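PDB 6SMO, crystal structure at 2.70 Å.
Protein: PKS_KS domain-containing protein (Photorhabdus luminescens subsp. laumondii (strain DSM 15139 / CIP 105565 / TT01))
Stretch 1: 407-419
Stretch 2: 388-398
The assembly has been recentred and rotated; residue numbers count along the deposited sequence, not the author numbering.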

# COMPACT_ATOMS: atom_id res chain seq x y z
N ASP B 407 -22.70 -3.02 -21.44
CA ASP B 407 -21.87 -3.09 -22.68
C ASP B 407 -20.40 -3.22 -22.25
O ASP B 407 -19.87 -2.26 -21.67
CB ASP B 407 -22.10 -1.86 -23.56
CG ASP B 407 -21.34 -1.88 -24.88
OD1 ASP B 407 -20.62 -2.87 -25.14
OD2 ASP B 407 -21.49 -0.90 -25.65
N TYR B 408 -19.78 -4.38 -22.53
CA TYR B 408 -18.39 -4.71 -22.12
C TYR B 408 -17.45 -4.76 -23.34
O TYR B 408 -16.28 -5.14 -23.15
CB TYR B 408 -18.37 -6.03 -21.33
CG TYR B 408 -19.19 -5.99 -20.07
CD1 TYR B 408 -18.89 -5.10 -19.06
CD2 TYR B 408 -20.26 -6.85 -19.89
CE1 TYR B 408 -19.65 -5.05 -17.89
CE2 TYR B 408 -21.02 -6.82 -18.73
CZ TYR B 408 -20.71 -5.92 -17.73
OH TYR B 408 -21.46 -5.88 -16.59
N ILE B 409 -17.94 -4.38 -24.52
CA ILE B 409 -17.14 -4.27 -25.78
C ILE B 409 -16.44 -5.60 -26.02
O ILE B 409 -15.21 -5.68 -25.99
CB ILE B 409 -16.13 -3.10 -25.68
CG1 ILE B 409 -16.75 -1.86 -25.03
CG2 ILE B 409 -15.54 -2.78 -27.05
CD1 ILE B 409 -15.78 -1.11 -24.15
N PRO B 410 -17.19 -6.70 -26.26
CA PRO B 410 -16.60 -8.04 -26.32
C PRO B 410 -15.84 -8.33 -27.62
O PRO B 410 -16.42 -8.20 -28.68
CB PRO B 410 -17.83 -8.95 -26.19
CG PRO B 410 -18.95 -8.16 -26.82
CD PRO B 410 -18.65 -6.72 -26.48
N ASN B 411 -14.56 -8.69 -27.49
CA ASN B 411 -13.72 -9.37 -28.52
C ASN B 411 -13.18 -8.35 -29.54
O ASN B 411 -11.94 -8.30 -29.70
CB ASN B 411 -14.48 -10.52 -29.19
CG ASN B 411 -14.97 -11.55 -28.19
OD1 ASN B 411 -14.35 -11.76 -27.14
ND2 ASN B 411 -16.08 -12.20 -28.49
N GLN B 412 -14.05 -7.58 -30.20
CA GLN B 412 -13.67 -6.56 -31.22
C GLN B 412 -13.90 -5.15 -30.66
O GLN B 412 -15.02 -4.88 -30.17
CB GLN B 412 -14.45 -6.77 -32.52
CG GLN B 412 -13.80 -7.76 -33.47
CD GLN B 412 -12.54 -7.23 -34.12
OE1 GLN B 412 -12.35 -6.02 -34.25
NE2 GLN B 412 -11.68 -8.13 -34.55
N GLY B 413 -12.88 -4.29 -30.74
CA GLY B 413 -12.94 -2.87 -30.35
C GLY B 413 -13.49 -2.01 -31.48
O GLY B 413 -13.86 -2.58 -32.53
N CYS B 414 -13.55 -0.69 -31.28
CA CYS B 414 -14.10 0.29 -32.26
C CYS B 414 -13.68 1.72 -31.90
O CYS B 414 -13.31 1.96 -30.73
CB CYS B 414 -15.63 0.20 -32.30
SG CYS B 414 -16.41 0.58 -30.71
N SER B 415 -13.74 2.62 -32.88
CA SER B 415 -13.57 4.09 -32.70
C SER B 415 -14.76 4.63 -31.90
O SER B 415 -15.90 4.31 -32.26
CB SER B 415 -13.43 4.79 -34.03
OG SER B 415 -12.31 4.30 -34.75
N TYR B 416 -14.49 5.41 -30.85
CA TYR B 416 -15.51 6.01 -29.96
C TYR B 416 -15.04 7.38 -29.47
O TYR B 416 -13.90 7.51 -29.02
CB TYR B 416 -15.80 5.07 -28.78
CG TYR B 416 -17.07 5.38 -28.03
CD1 TYR B 416 -18.28 4.85 -28.43
CD2 TYR B 416 -17.06 6.23 -26.94
CE1 TYR B 416 -19.46 5.14 -27.76
CE2 TYR B 416 -18.23 6.53 -26.25
CZ TYR B 416 -19.43 5.98 -26.66
OH TYR B 416 -20.58 6.27 -25.98
N PRO B 417 -15.88 8.43 -29.55
CA PRO B 417 -15.49 9.76 -29.08
C PRO B 417 -15.66 9.89 -27.56
O PRO B 417 -16.77 10.08 -27.10
CB PRO B 417 -16.44 10.69 -29.85
CG PRO B 417 -17.69 9.86 -30.10
CD PRO B 417 -17.26 8.41 -30.07
N ILE B 418 -14.55 9.76 -26.82
CA ILE B 418 -14.51 9.80 -25.33
C ILE B 418 -14.43 11.27 -24.90
O ILE B 418 -13.49 11.96 -25.32
CB ILE B 418 -13.32 8.98 -24.78
CG1 ILE B 418 -13.32 7.54 -25.31
CG2 ILE B 418 -13.31 9.01 -23.26
CD1 ILE B 418 -11.98 6.85 -25.21
N LYS B 419 -15.40 11.72 -24.09
CA LYS B 419 -15.42 13.07 -23.46
C LYS B 419 -14.82 12.95 -22.05
O LYS B 419 -13.66 13.35 -21.87
CB LYS B 419 -16.85 13.64 -23.43
CG LYS B 419 -17.19 14.57 -24.59
CD LYS B 419 -17.29 13.88 -25.93
CE LYS B 419 -17.49 14.85 -27.08
NZ LYS B 419 -17.62 14.15 -28.38
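Stretch 2 388-398: KQYVHPTINYQ

Residues 388-398 run antiparallel to 407-419, mostly as extended loop with a short strand at Tyr390 and Val391, and the two stretches bury 924 Å² between them. Lys388 makes no contact. Gln389, the first residue to leave the preceding helix, has positive phi (50°); its O accepts from Tyr416 N at 2.9 Å, while its side chain (m, m) folds back so that OE1 takes a weak hydrogen bond from Ile418 N at 3.3 Å. Tyr390 then pairs with Ser415 in the non-hydrogen-bonded register, CA to CA 4.2 Å, and its t rotamer lays one ring face under Cys414 O, 3.4 Å from CD1. Val391 N donates to that same carbonyl, Cys414 O, at 3.1 Å, and Cys414 N returns a weak bond to Val391 O at 3.4 Å. The valine side chain packs its CG1 3.4 Å from Ile409 CD1 and its CG2 3.6 Å from Tyr416 CB. His392 points away. Pro393, which lacks an amide hydrogen, sets CA 3.2 Å from Ile409 O and CG 3.3 Å from Asn411 O. Thr394 restores backbone pairing: its N donates to Ile409 O (2.9 Å), its O accepts from Asn411 N (3.1 Å), and its OG1 donates to Tyr408 O (2.8 Å). Beyond Ile395 and Asn396, Tyr397 N reaches Asn411 OD1 at 3.2 Å, and Tyr397 CG lies 3.5 Å from Pro410 CB.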

# COMPACT_ATOMS: atom_id res chain seq x y z
N LYS B 388 -6.44 8.78 -29.13
CA LYS B 388 -6.70 8.16 -30.47
C LYS B 388 -8.20 7.94 -30.68
O LYS B 388 -8.57 7.42 -31.75
CB LYS B 388 -5.90 6.86 -30.59
CG LYS B 388 -4.39 7.06 -30.69
CD LYS B 388 -3.59 5.81 -30.39
CE LYS B 388 -2.09 6.04 -30.43
NZ LYS B 388 -1.58 6.08 -31.82
N GLN B 389 -9.04 8.35 -29.71
CA GLN B 389 -10.53 8.23 -29.77
C GLN B 389 -10.92 6.81 -30.17
O GLN B 389 -11.83 6.65 -31.01
CB GLN B 389 -11.11 9.27 -30.74
CG GLN B 389 -10.88 10.71 -30.32
CD GLN B 389 -11.78 11.15 -29.20
OE1 GLN B 389 -11.61 10.75 -28.05
NE2 GLN B 389 -12.74 12.00 -29.52
N TYR B 390 -10.24 5.81 -29.60
CA TYR B 390 -10.49 4.36 -29.81
C TYR B 390 -10.66 3.69 -28.44
O TYR B 390 -10.06 4.17 -27.46
CB TYR B 390 -9.35 3.72 -30.60
CG TYR B 390 -9.61 2.30 -31.04
CD1 TYR B 390 -10.24 2.02 -32.24
CD2 TYR B 390 -9.23 1.22 -30.24
CE1 TYR B 390 -10.48 0.72 -32.65
CE2 TYR B 390 -9.47 -0.08 -30.63
CZ TYR B 390 -10.10 -0.34 -31.84
OH TYR B 390 -10.34 -1.62 -32.24
N VAL B 391 -11.45 2.61 -28.39
CA VAL B 391 -11.73 1.82 -27.16
C VAL B 391 -11.34 0.37 -27.42
O VAL B 391 -11.93 -0.25 -28.33
CB VAL B 391 -13.21 1.96 -26.75
CG1 VAL B 391 -13.55 1.06 -25.57
CG2 VAL B 391 -13.58 3.40 -26.44
N HIS B 392 -10.38 -0.16 -26.64
CA HIS B 392 -9.91 -1.57 -26.73
C HIS B 392 -11.00 -2.49 -26.21
O HIS B 392 -11.75 -2.12 -25.31
CB HIS B 392 -8.56 -1.75 -26.02
CG HIS B 392 -8.62 -1.71 -24.53
ND1 HIS B 392 -9.22 -2.71 -23.78
CD2 HIS B 392 -8.13 -0.82 -23.64
CE1 HIS B 392 -9.12 -2.42 -22.50
NE2 HIS B 392 -8.45 -1.27 -22.38
N PRO B 393 -11.13 -3.72 -26.75
CA PRO B 393 -12.18 -4.65 -26.32
C PRO B 393 -11.79 -5.49 -25.10
O PRO B 393 -10.62 -5.59 -24.79
CB PRO B 393 -12.32 -5.56 -27.55
CG PRO B 393 -10.91 -5.64 -28.11
CD PRO B 393 -10.29 -4.29 -27.82
N THR B 394 -12.79 -6.07 -24.43
CA THR B 394 -12.64 -7.15 -23.41
C THR B 394 -12.69 -8.49 -24.15
O THR B 394 -13.80 -8.93 -24.50
CB THR B 394 -13.73 -7.06 -22.33
OG1 THR B 394 -13.85 -5.70 -21.92
CG2 THR B 394 -13.44 -7.93 -21.13
N ILE B 395 -11.52 -9.11 -24.38
CA ILE B 395 -11.40 -10.37 -25.18
C ILE B 395 -11.79 -11.57 -24.30
O ILE B 395 -11.96 -11.38 -23.07
CB ILE B 395 -9.99 -10.54 -25.78
CG1 ILE B 395 -8.91 -10.74 -24.72
CG2 ILE B 395 -9.67 -9.37 -26.70
CD1 ILE B 395 -7.66 -11.42 -25.24
N ASN B 396 -11.94 -12.74 -24.92
CA ASN B 396 -12.27 -14.04 -24.27
C ASN B 396 -13.69 -13.98 -23.68
O ASN B 396 -13.95 -14.71 -22.71
CB ASN B 396 -11.24 -14.41 -23.20
CG ASN B 396 -9.81 -14.28 -23.68
OD1 ASN B 396 -9.52 -14.51 -24.85
ND2 ASN B 396 -8.91 -13.92 -22.78
N TYR B 397 -14.57 -13.15 -24.26
CA TYR B 397 -15.99 -13.02 -23.84
C TYR B 397 -16.78 -14.20 -24.43
O TYR B 397 -17.08 -14.19 -25.64
CB TYR B 397 -16.59 -11.68 -24.26
CG TYR B 397 -17.91 -11.37 -23.60
CD1 TYR B 397 -17.96 -10.80 -22.34
CD2 TYR B 397 -19.11 -11.67 -24.22
CE1 TYR B 397 -19.17 -10.52 -21.72
CE2 TYR B 397 -20.33 -11.39 -23.62
CZ TYR B 397 -20.36 -10.82 -22.36
OH TYR B 397 -21.55 -10.55 -21.75
N GLN B 398 -17.08 -15.20 -23.59
CA GLN B 398 -17.75 -16.47 -23.98
C GLN B 398 -19.26 -16.33 -23.75
O GLN B 398 -19.90 -15.61 -24.54
CB GLN B 398 -17.10 -17.63 -23.22
CG GLN B 398 -15.64 -17.86 -23.59
CD GLN B 398 -14.91 -18.69 -22.56
OE1 GLN B 398 -15.40 -19.71 -22.10
NE2 GLN B 398 -13.72 -18.24 -22.19
O HOH W 1 -11.37 -13.53 -27.47